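Local coordinates for sensor protein pfeS (Pseudomonas aeruginosa, PDB 3KYZ) that forms the predicted periplasmic sensor domain of a membrane-bound histidine kinase that may activate its partner regulator PfeR by phosphorylation, at residues Glu43-Arg46 with Lys47-Ala51; Ala74-Ser77 with Ser78-Thr81; Met83-Leu86 with Asp87-Met90. All coordinates share one frame; numbering follows the deposited sequence.

Contact 1 of 3, residues Glu43-Arg46 with Lys47-Ala51; sequences ERFR and KELSA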
ATOM      1  N   GLU A  43       8.234   8.998 -16.699  1.00 12.51           N
ATOM      2  CA  GLU A  43       6.965   9.506 -17.208  1.00 13.51           C
ATOM      3  C   GLU A  43       6.651   8.885 -18.569  1.00 13.54           C
ATOM      4  O   GLU A  43       5.549   8.389 -18.802  1.00 14.16           O
ATOM      5  CB  GLU A  43       7.011  11.031 -17.318  1.00 14.09           C
ATOM      6  CG  GLU A  43       5.686  11.662 -17.701  1.00 17.16           C
ATOM      7  CD  GLU A  43       4.708  11.703 -16.547  1.00 18.68           C
ATOM      8  OE1 GLU A  43       5.118  11.397 -15.406  1.00 18.49           O
ATOM      9  OE2 GLU A  43       3.529  12.051 -16.780  1.00 22.46           O
ATOM     10  N   ARG A  44       7.629   8.902 -19.467  1.00 14.42           N
ATOM     11  CA  ARG A  44       7.422   8.333 -20.792  0.50 15.74           C
ATOM     12  C   ARG A  44       7.170   6.832 -20.719  1.00 14.98           C
ATOM     13  O   ARG A  44       6.291   6.317 -21.414  1.00 14.98           O
ATOM     14  CB  ARG A  44       8.598   8.636 -21.719  0.50 18.95           C
ATOM     15  CG  ARG A  44       8.387   8.136 -23.140  0.50 23.16           C
ATOM     16  CD  ARG A  44       9.455   8.671 -24.078  0.50 28.23           C
ATOM     17  NE  ARG A  44      10.796   8.434 -23.555  0.50 30.38           N
ATOM     18  CZ  ARG A  44      11.472   7.303 -23.715  0.50 33.14           C
ATOM     19  NH1 ARG A  44      12.690   7.183 -23.202  0.50 35.30           N
ATOM     20  NH2 ARG A  44      10.932   6.293 -24.386  0.50 34.16           N
ATOM     21  N   PHE A  45       7.922   6.137 -19.870  1.00 13.61           N
ATOM     22  CA  PHE A  45       7.743   4.695 -19.742  1.00 12.54           C
ATOM     23  C   PHE A  45       6.339   4.358 -19.238  1.00 12.24           C
ATOM     24  O   PHE A  45       5.675   3.463 -19.753  1.00 13.17           O
ATOM     25  CB  PHE A  45       8.798   4.067 -18.826  1.00 12.47           C
ATOM     26  CG  PHE A  45       8.656   2.586 -18.701  1.00 13.25           C
ATOM     27  CD1 PHE A  45       9.263   1.741 -19.616  1.00 14.84           C
ATOM     28  CD2 PHE A  45       7.867   2.034 -17.702  1.00 13.84           C
ATOM     29  CE1 PHE A  45       9.111   0.368 -19.517  1.00 15.81           C
ATOM     30  CE2 PHE A  45       7.713   0.660 -17.603  1.00 14.24           C
ATOM     31  CZ  PHE A  45       8.335  -0.172 -18.506  1.00 15.80           C
ATOM     32  N   ARG A  46       5.898   5.078 -18.219  1.00 12.98           N
ATOM     33  CA  ARG A  46       4.572   4.882 -17.665  1.00 13.15           C
ATOM     34  C   ARG A  46       3.485   5.018 -18.739  1.00 13.56           C
ATOM     35  O   ARG A  46       2.589   4.177 -18.857  1.00 13.33           O
ATOM     36  CB  ARG A  46       4.346   5.904 -16.553  1.00 16.80           C
ATOM     37  CG  ARG A  46       2.974   5.887 -16.010  1.00 19.09           C
ATOM     38  CD  ARG A  46       2.762   7.007 -15.020  1.00 18.87           C
ATOM     39  NE  ARG A  46       1.532   6.722 -14.321  1.00 21.35           N
ATOM     40  CZ  ARG A  46       0.905   7.544 -13.495  1.00 20.13           C
ATOM     41  NH1 ARG A  46       1.388   8.756 -13.231  1.00 21.99           N
ATOM     42  NH2 ARG A  46      -0.221   7.132 -12.938  1.00 22.56           N
ATOM     43  N   LYS A  47       3.584   6.071 -19.539  1.00 13.39           N
ATOM     44  CA  LYS A  47       2.615   6.314 -20.605  1.00 14.67           C
ATOM     45  C   LYS A  47       2.644   5.200 -21.657  1.00 13.86           C
ATOM     46  O   LYS A  47       1.597   4.718 -22.098  1.00 15.04           O
ATOM     47  CB  LYS A  47       2.888   7.665 -21.261  1.00 17.11           C
ATOM     48  CG  LYS A  47       2.538   8.875 -20.400  1.00 21.28           C
ATOM     49  CD  LYS A  47       2.880  10.153 -21.150  1.00 30.26           C
ATOM     50  CE  LYS A  47       2.698  11.392 -20.297  1.00 36.25           C
ATOM     51  NZ  LYS A  47       3.386  12.556 -20.930  1.00 39.07           N
ATOM     52  N   GLU A  48       3.843   4.804 -22.067  1.00 13.89           N
ATOM     53  CA  GLU A  48       4.000   3.778 -23.097  1.00 15.08           C
ATOM     54  C   GLU A  48       3.453   2.430 -22.633  1.00 13.97           C
ATOM     55  O   GLU A  48       2.747   1.740 -23.380  1.00 14.60           O
ATOM     56  CB  GLU A  48       5.474   3.632 -23.501  1.00 16.54           C
ATOM     57  CG  GLU A  48       6.048   4.830 -24.251  1.00 22.24           C
ATOM     58  CD  GLU A  48       7.556   4.732 -24.439  1.00 29.33           C
ATOM     59  OE1 GLU A  48       8.167   3.797 -23.877  1.00 32.50           O
ATOM     60  OE2 GLU A  48       8.135   5.586 -25.144  1.00 33.30           O
ATOM     61  N   LEU A  49       3.779   2.048 -21.402  1.00 13.07           N
ATOM     62  CA  LEU A  49       3.340   0.751 -20.900  1.00 12.33           C
ATOM     63  C   LEU A  49       1.831   0.738 -20.685  1.00 12.51           C
ATOM     64  O   LEU A  49       1.160  -0.248 -20.986  1.00 13.66           O
ATOM     65  CB  LEU A  49       4.069   0.375 -19.611  1.00 13.69           C
ATOM     66  CG  LEU A  49       3.725  -1.009 -19.055  1.00 13.22           C
ATOM     67  CD1 LEU A  49       3.986  -2.088 -20.107  1.00 14.68           C
ATOM     68  CD2 LEU A  49       4.517  -1.294 -17.778  1.00 14.22           C
ATOM     69  N   SER A  50       1.305   1.836 -20.154  1.00 12.77           N
ATOM     70  CA  SER A  50      -0.126   1.958 -19.949  1.00 13.96           C
ATOM     71  C   SER A  50      -0.888   1.796 -21.264  1.00 14.42           C
ATOM     72  O   SER A  50      -1.914   1.117 -21.325  1.00 15.77           O
ATOM     73  CB  SER A  50      -0.459   3.305 -19.312  1.00 14.81           C
ATOM     74  OG  SER A  50      -1.845   3.388 -19.080  1.00 18.61           O
ATOM     75  N   ALA A  51      -0.387   2.426 -22.317  1.00 14.62           N
ATOM     76  CA  ALA A  51      -1.039   2.335 -23.621  1.00 15.57           C
ATOM     77  C   ALA A  51      -0.916   0.930 -24.196  1.00 16.35           C
ATOM     78  O   ALA A  51      -1.871   0.380 -24.748  1.00 18.18           O
ATOM     79  CB  ALA A  51      -0.450   3.353 -24.581  1.00 17.01           C
TER
HETATM   80  O   HOH W   1       3.353  14.288 -18.820  1.00 50.68           O

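Contact 2 of 3, residues Ala74-Ser77 with Ser78-Thr81; sequences AEES and SHLT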
ATOM      1  N   ALA A  74      -4.738  11.465  -5.198  1.00 12.41           N
ATOM      2  CA  ALA A  74      -5.107  10.682  -4.020  1.00 12.65           C
ATOM      3  C   ALA A  74      -5.764   9.370  -4.440  1.00 13.09           C
ATOM      4  O   ALA A  74      -5.536   8.325  -3.830  1.00 13.47           O
ATOM      5  CB  ALA A  74      -6.014  11.476  -3.103  1.00 13.62           C
ATOM      6  N   GLU A  75      -6.585   9.426  -5.486  1.00 12.99           N
ATOM      7  CA  GLU A  75      -7.220   8.222  -6.011  0.50 11.36           C
ATOM      8  C   GLU A  75      -6.173   7.189  -6.435  1.00 12.23           C
ATOM      9  O   GLU A  75      -6.316   5.995  -6.164  1.00 13.31           O
ATOM     10  CB  GLU A  75      -8.148   8.566  -7.181  0.50 12.64           C
ATOM     11  CG  GLU A  75      -9.048   7.417  -7.624  0.50 13.29           C
ATOM     12  CD  GLU A  75      -8.410   6.516  -8.675  0.50 14.51           C
ATOM     13  OE1 GLU A  75      -7.466   6.955  -9.365  0.50 16.09           O
ATOM     14  OE2 GLU A  75      -8.874   5.367  -8.822  0.50 17.37           O
ATOM     15  N   GLU A  76      -5.119   7.647  -7.104  1.00 11.23           N
ATOM     16  CA  GLU A  76      -4.049   6.745  -7.517  1.00 10.88           C
ATOM     17  C   GLU A  76      -3.277   6.196  -6.323  1.00 10.18           C
ATOM     18  O   GLU A  76      -2.925   5.012  -6.293  1.00 12.03           O
ATOM     19  CB  GLU A  76      -3.107   7.448  -8.491  1.00 10.94           C
ATOM     20  CG  GLU A  76      -3.745   7.643  -9.854  1.00 12.92           C
ATOM     21  CD  GLU A  76      -2.876   8.444 -10.798  1.00 14.14           C
ATOM     22  OE1 GLU A  76      -2.484   9.571 -10.441  1.00 15.13           O
ATOM     23  OE2 GLU A  76      -2.594   7.950 -11.907  1.00 18.35           O
ATOM     24  N   SER A  77      -3.003   7.046  -5.336  1.00 10.97           N
ATOM     25  CA  SER A  77      -2.328   6.575  -4.127  1.00 10.11           C
ATOM     26  C   SER A  77      -3.116   5.444  -3.469  1.00 11.56           C
ATOM     27  O   SER A  77      -2.528   4.530  -2.896  1.00 11.87           O
ATOM     28  CB  SER A  77      -2.103   7.717  -3.130  1.00 11.19           C
ATOM     29  OG  SER A  77      -1.120   8.620  -3.621  1.00 12.93           O
ATOM     30  N   SER A  78      -4.445   5.506  -3.548  1.00 11.47           N
ATOM     31  CA  SER A  78      -5.269   4.471  -2.918  1.00 11.65           C
ATOM     32  C   SER A  78      -5.060   3.089  -3.556  1.00 12.47           C
ATOM     33  O   SER A  78      -5.374   2.070  -2.939  1.00 14.86           O
ATOM     34  CB  SER A  78      -6.758   4.856  -2.916  1.00 12.67           C
ATOM     35  OG  SER A  78      -7.378   4.634  -4.177  1.00 15.72           O
ATOM     36  N   HIS A  79      -4.520   3.057  -4.774  1.00 11.96           N
ATOM     37  CA  HIS A  79      -4.241   1.785  -5.448  1.00 12.82           C
ATOM     38  C   HIS A  79      -3.012   1.082  -4.883  1.00 10.62           C
ATOM     39  O   HIS A  79      -2.752  -0.074  -5.212  1.00 12.90           O
ATOM     40  CB  HIS A  79      -3.961   1.993  -6.938  1.00 14.94           C
ATOM     41  CG  HIS A  79      -5.047   2.693  -7.687  1.00 18.98           C
ATOM     42  ND1 HIS A  79      -4.841   3.256  -8.928  1.00 22.89           N
ATOM     43  CD2 HIS A  79      -6.347   2.914  -7.383  1.00 20.17           C
ATOM     44  CE1 HIS A  79      -5.966   3.803  -9.352  1.00 23.12           C
ATOM     45  NE2 HIS A  79      -6.894   3.612  -8.432  1.00 24.07           N
ATOM     46  N   LEU A  80      -2.232   1.796  -4.079  1.00  9.67           N
ATOM     47  CA  LEU A  80      -0.937   1.297  -3.637  1.00  9.97           C
ATOM     48  C   LEU A  80      -0.963   0.524  -2.325  1.00  9.58           C
ATOM     49  O   LEU A  80       0.084   0.077  -1.860  1.00 11.15           O
ATOM     50  CB  LEU A  80       0.039   2.463  -3.478  1.00 10.99           C
ATOM     51  CG  LEU A  80       0.234   3.326  -4.728  1.00 10.15           C
ATOM     52  CD1 LEU A  80       1.198   4.468  -4.409  1.00 11.04           C
ATOM     53  CD2 LEU A  80       0.722   2.484  -5.923  1.00 11.42           C
ATOM     54  N   THR A  81      -2.138   0.368  -1.722  1.00 11.01           N
ATOM     55  CA  THR A  81      -2.211  -0.112  -0.342  1.00 11.39           C
ATOM     56  C   THR A  81      -2.581  -1.583  -0.166  1.00  9.82           C
ATOM     57  O   THR A  81      -2.352  -2.145   0.912  1.00 11.09           O
ATOM     58  CB  THR A  81      -3.205   0.734   0.494  1.00 11.60           C
ATOM     59  OG1 THR A  81      -4.489   0.725  -0.144  1.00 13.91           O
ATOM     60  CG2 THR A  81      -2.715   2.167   0.625  1.00 13.93           C
TER

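Contact 3 of 3, residues Met83-Leu86 with Asp87-Met90; sequences MRKL and DWPM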
HETATM    1  N   MSE A  83      -1.835  -4.239  -2.575  1.00 11.44           N
HETATM    2  CA  MSE A  83      -1.228  -4.807  -3.767  1.00 11.38           C
HETATM    3  C   MSE A  83      -0.853  -6.271  -3.607  1.00 12.03           C
HETATM    4  O   MSE A  83      -0.894  -6.814  -2.496  1.00 15.00           O
HETATM    5  CB  MSE A  83      -0.012  -3.975  -4.177  1.00 12.14           C
HETATM    6  CG  MSE A  83      -0.379  -2.517  -4.448  1.00 11.50           C
HETATM    7 SE   MSE A  83       0.964  -1.562  -5.463  0.80 15.64          SE
HETATM    8  CE  MSE A  83       2.251  -1.230  -4.060  1.00 13.58           C
ATOM      9  N   ARG A  84      -0.506  -6.904  -4.729  1.00 12.54           N
ATOM     10  CA  ARG A  84      -0.066  -8.298  -4.744  1.00 14.20           C
ATOM     11  C   ARG A  84       1.295  -8.404  -5.416  1.00 13.02           C
ATOM     12  O   ARG A  84       1.575  -7.675  -6.373  1.00 13.88           O
ATOM     13  CB  ARG A  84      -1.056  -9.174  -5.525  1.00 16.21           C
ATOM     14  CG  ARG A  84      -2.521  -8.953  -5.181  1.00 18.11           C
ATOM     15  CD  ARG A  84      -2.833  -9.369  -3.753  1.00 20.47           C
ATOM     16  NE  ARG A  84      -2.792 -10.819  -3.600  1.00 22.60           N
ATOM     17  CZ  ARG A  84      -2.777 -11.452  -2.432  1.00 25.56           C
ATOM     18  NH1 ARG A  84      -2.795 -10.760  -1.296  1.00 27.53           N
ATOM     19  NH2 ARG A  84      -2.741 -12.778  -2.399  1.00 26.30           N
ATOM     20  N   LYS A  85       2.137  -9.311  -4.930  1.00 13.53           N
ATOM     21  CA  LYS A  85       3.384  -9.626  -5.626  1.00 13.74           C
ATOM     22  C   LYS A  85       3.146 -10.690  -6.691  1.00 15.55           C
ATOM     23  O   LYS A  85       2.137 -11.397  -6.660  1.00 16.65           O
ATOM     24  CB  LYS A  85       4.466 -10.078  -4.647  1.00 15.21           C
ATOM     25  CG  LYS A  85       4.952  -8.965  -3.724  1.00 16.11           C
ATOM     26  CD  LYS A  85       6.174  -9.416  -2.949  1.00 18.95           C
ATOM     27  CE  LYS A  85       6.612  -8.365  -1.940  1.00 22.50           C
ATOM     28  NZ  LYS A  85       7.823  -8.794  -1.189  1.00 26.67           N
ATOM     29  N   LEU A  86       4.082 -10.803  -7.629  1.00 14.91           N
ATOM     30  CA  LEU A  86       3.891 -11.658  -8.801  1.00 17.60           C
ATOM     31  C   LEU A  86       3.604 -13.123  -8.475  1.00 19.27           C
ATOM     32  O   LEU A  86       2.926 -13.805  -9.250  1.00 21.59           O
ATOM     33  CB  LEU A  86       5.097 -11.572  -9.735  1.00 18.47           C
ATOM     34  CG  LEU A  86       5.187 -10.287 -10.565  1.00 19.20           C
ATOM     35  CD1 LEU A  86       6.547 -10.169 -11.240  1.00 20.41           C
ATOM     36  CD2 LEU A  86       4.068 -10.238 -11.595  1.00 19.78           C
ATOM     37  N   ASP A  87       4.129 -13.617  -7.357  1.00 19.31           N
ATOM     38  CA  ASP A  87       3.940 -15.029  -7.019  1.00 22.34           C
ATOM     39  C   ASP A  87       2.858 -15.286  -5.976  1.00 20.81           C
ATOM     40  O   ASP A  87       2.752 -16.391  -5.434  1.00 23.53           O
ATOM     41  CB  ASP A  87       5.258 -15.690  -6.614  1.00 27.44           C
ATOM     42  CG  ASP A  87       5.901 -15.037  -5.416  1.00 33.11           C
ATOM     43  OD1 ASP A  87       5.522 -13.897  -5.061  1.00 31.01           O
ATOM     44  OD2 ASP A  87       6.804 -15.674  -4.831  1.00 37.69           O
ATOM     45  N   TRP A  88       2.049 -14.268  -5.703  1.00 19.77           N
ATOM     46  CA  TRP A  88       0.957 -14.404  -4.750  1.00 18.88           C
ATOM     47  C   TRP A  88      -0.327 -14.802  -5.467  1.00 20.70           C
ATOM     48  O   TRP A  88      -0.478 -14.553  -6.659  1.00 20.56           O
ATOM     49  CB  TRP A  88       0.730 -13.080  -4.014  1.00 18.44           C
ATOM     50  CG  TRP A  88       1.847 -12.666  -3.107  1.00 18.53           C
ATOM     51  CD1 TRP A  88       3.056 -13.292  -2.930  1.00 19.06           C
ATOM     52  CD2 TRP A  88       1.855 -11.525  -2.241  1.00 18.77           C
ATOM     53  NE1 TRP A  88       3.812 -12.602  -2.003  1.00 19.74           N
ATOM     54  CE2 TRP A  88       3.098 -11.512  -1.574  1.00 19.05           C
ATOM     55  CE3 TRP A  88       0.931 -10.511  -1.971  1.00 17.50           C
ATOM     56  CZ2 TRP A  88       3.436 -10.527  -0.647  1.00 19.84           C
ATOM     57  CZ3 TRP A  88       1.271  -9.528  -1.055  1.00 18.97           C
ATOM     58  CH2 TRP A  88       2.514  -9.548  -0.401  1.00 19.42           C
ATOM     59  N   PRO A  89      -1.276 -15.403  -4.735  1.00 24.21           N
ATOM     60  CA  PRO A  89      -2.577 -15.696  -5.349  1.00 26.51           C
ATOM     61  C   PRO A  89      -3.229 -14.423  -5.895  1.00 27.05           C
ATOM     62  O   PRO A  89      -3.103 -13.363  -5.280  1.00 27.39           O
ATOM     63  CB  PRO A  89      -3.402 -16.257  -4.184  1.00 28.00           C
ATOM     64  CG  PRO A  89      -2.394 -16.717  -3.179  1.00 27.51           C
ATOM     65  CD  PRO A  89      -1.221 -15.795  -3.317  1.00 26.05           C
HETATM   66  N   MSE A  90      -3.911 -14.537  -7.032  1.00 29.28           N
HETATM   67  CA  MSE A  90      -4.552 -13.400  -7.697  1.00 31.39           C
HETATM   68  C   MSE A  90      -6.050 -13.620  -7.844  1.00 34.41           C
HETATM   69  O   MSE A  90      -6.484 -14.700  -8.244  1.00 36.57           O
HETATM   70  CB  MSE A  90      -3.977 -13.222  -9.101  1.00 32.47           C
HETATM   71  CG  MSE A  90      -2.488 -13.028  -9.156  1.00 33.85           C
HETATM   72 SE   MSE A  90      -2.014 -11.154  -9.156  0.80 35.51          SE
HETATM   73  CE  MSE A  90      -0.111 -11.373  -8.793  1.00 28.17           C
TER
HETATM   74  O   HOH W   2       0.738 -15.399  -8.921  1.00 20.40           O

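Contact 1 of 3, residues Glu43-Arg46 with Lys47-Ala51
Phe45 and Leu49 lie side by side one helical turn apart and point the same way, their closest carbons being Phe45 CE2 and Leu49 CD2 at 3.8 Å. Both CG atoms stand anti to their own backbone N (chi1 -179° for Phe45), which sends the two groups along the same flank of helix 17-53. This is the tightly packed side: Phe45 also rests on Leu59 and on Ala30 and Ala33, which belong to an earlier part of helix 17-53 that must bend back for Phe45 to meet them, while Leu49 reaches Val57, Leu114 and Ile116 of the sheet.

The opposite character appears on the solvent-facing side, where Arg44 and Glu48 are both exposed. In one of the two conformers of Arg44, NH2 meets Glu48 OE2 at 3.0 Å on the syn side of the carboxylate, a bent salt bridge with an N-H...O angle of 150°. A single N-O pair makes it, with the two planes 65° apart; in this conformer Arg44 NH1 pairs with a second acid, Glu37.

Glu43, a buried acid, is joined to Lys47 less directly. Glu43 OE2 and Lys47 NZ stand 4.2 Å apart, beyond a salt bridge, and a water closes the gap, donating to Glu43 OE2 at 3.0 Å and accepting from Lys47 NZ at 2.7 Å. Glu43 OE2 is further held by Thr70 OG1. Beneath these side chains run four successive i to i+4 backbone bonds, among them Leu49 N to Phe45 O at 2.9 Å. Apolar i, i+4 packing on one flank and the exposed Arg44-Glu48 pair on another are the marks of an amphipathic alpha-helix lying against an antiparallel sheet.

Contact 2 of 3, residues Ala74-Ser77 with Ser78-Thr81
A His-carboxylate hydrogen bond joins Glu75 of the helical segment 74-77 to His79, four residues on. In one of the two conformers of Glu75, His79 NE2 donates to Glu75 OE2 at 2.7 Å with an N-H...O angle of 143°. The carboxylate and ring planes are 80° apart, and the nitrogen reaches the oxygen from above the carboxylate plane. Glu75 attains this position because its chain folds back at chi2 (-88°), bringing the carboxylate up to NE2.

The ring is also seated against the helix backbone. Glu76 CA lies over one face in a CH-pi contact, 4.0 Å from the centroid of the His79 ring, and Glu75 O sits above the same face, nearer its rim. Tyr100 stacks with His79, and Trp56 meets it edge-to-face.

Ser78 ties back to the same turn. Its OG, placed between the backbone N and the carbonyl carbon, donates to Glu75 O at 2.6 Å, while Ser78 N bonds to Ala74 O at 3.0 Å and only weakly to Glu75 O. Past this point the spacing shortens: His79 N takes Glu76 O at 2.9 Å and Leu80 N takes Ser77 O at 3.0 Å, each donor standing well above the carbonyl plane. Leu80 packs on Leu72 and on Leu64 of the second subunit, where Thr81 also makes backbone hydrogen bonds. Bonds of 3-10 type, i to i+3, thus follow an i to i+4 bond, and a serine hydroxyl returns to the carbonyl three residues back, a common arrangement in helical turns.

Contact 3 of 3, residues Met83-Leu86 with Asp87-Met90
Bends at chi2 (-66°) and chi3 (-71°) fold the Arg84 side chain back toward Pro89, while Trp88, its CG anti to the carbonyl carbon, sets its indole across the backbone and side chain of Lys85. The arginine grips one carbonyl oxygen side-on with two nitrogens: Arg84 NE lies 3.1 Å and Arg84 NH2 3.0 Å from Pro89 O. The oxygen lies in the guanidinium plane. Seen from the carbonyl, the two bonds differ, since NE continues the line of the C=O bond and NH2 comes in at a marked bend. This pair of bonds to a single acceptor fixes the rotation of the guanidinium, one face of which receives Trp88 CE3; with the planes 66° apart, that meeting is no parallel stack.

Lys85 supplies the other main contact. Its CB lies 3.6 Å from the centroid of the Trp88 five-membered ring and almost on the ring normal, a CH-pi contact over the face, and the extended chain carries CG and CD on toward CZ2 of the six-membered ring.

The backbone under these groups is a type I beta turn from Lys85 to Trp88, closed by Trp88 N donating to Lys85 O at 3.0 Å. It turns the chain sharply within the long loop between helix 74-77 and strand 100-104, at the interface with the second subunit. A water bridges Leu86 O and Trp88 O, donating to each at 2.7 Å.

Leu86 reaches Leu23 and Ala24 of helix 17-53 and Val101 and Ile103 of the strand. On the indole, Phe82 of the second subunit meets Trp88 edge-to-face, and Leu94 of that subunit packs on Trp88 and on Arg84.

The three contacts follow one another along the chain within the sensor domain. Contact 1 belongs to the long helix 17-53, contact 2 to helix 74-77 and the residues after it, and contact 3 to the loop before strand 100-104. Contacts 1 and 2, with centres about 18 Å apart, touch through the salt bridge of Arg46 NH2 to Glu76 OE2 at 2.7 Å, which links the two helices; Arg46 NE also bonds to Val57 O. Contacts 1 and 3 lie on opposite sides of the chain's centre, about 22 Å between centres. Contacts 2 and 3, about 17 Å between centres, adjoin in sequence, and both touch the second subunit, so this region contributes to the dimer interface.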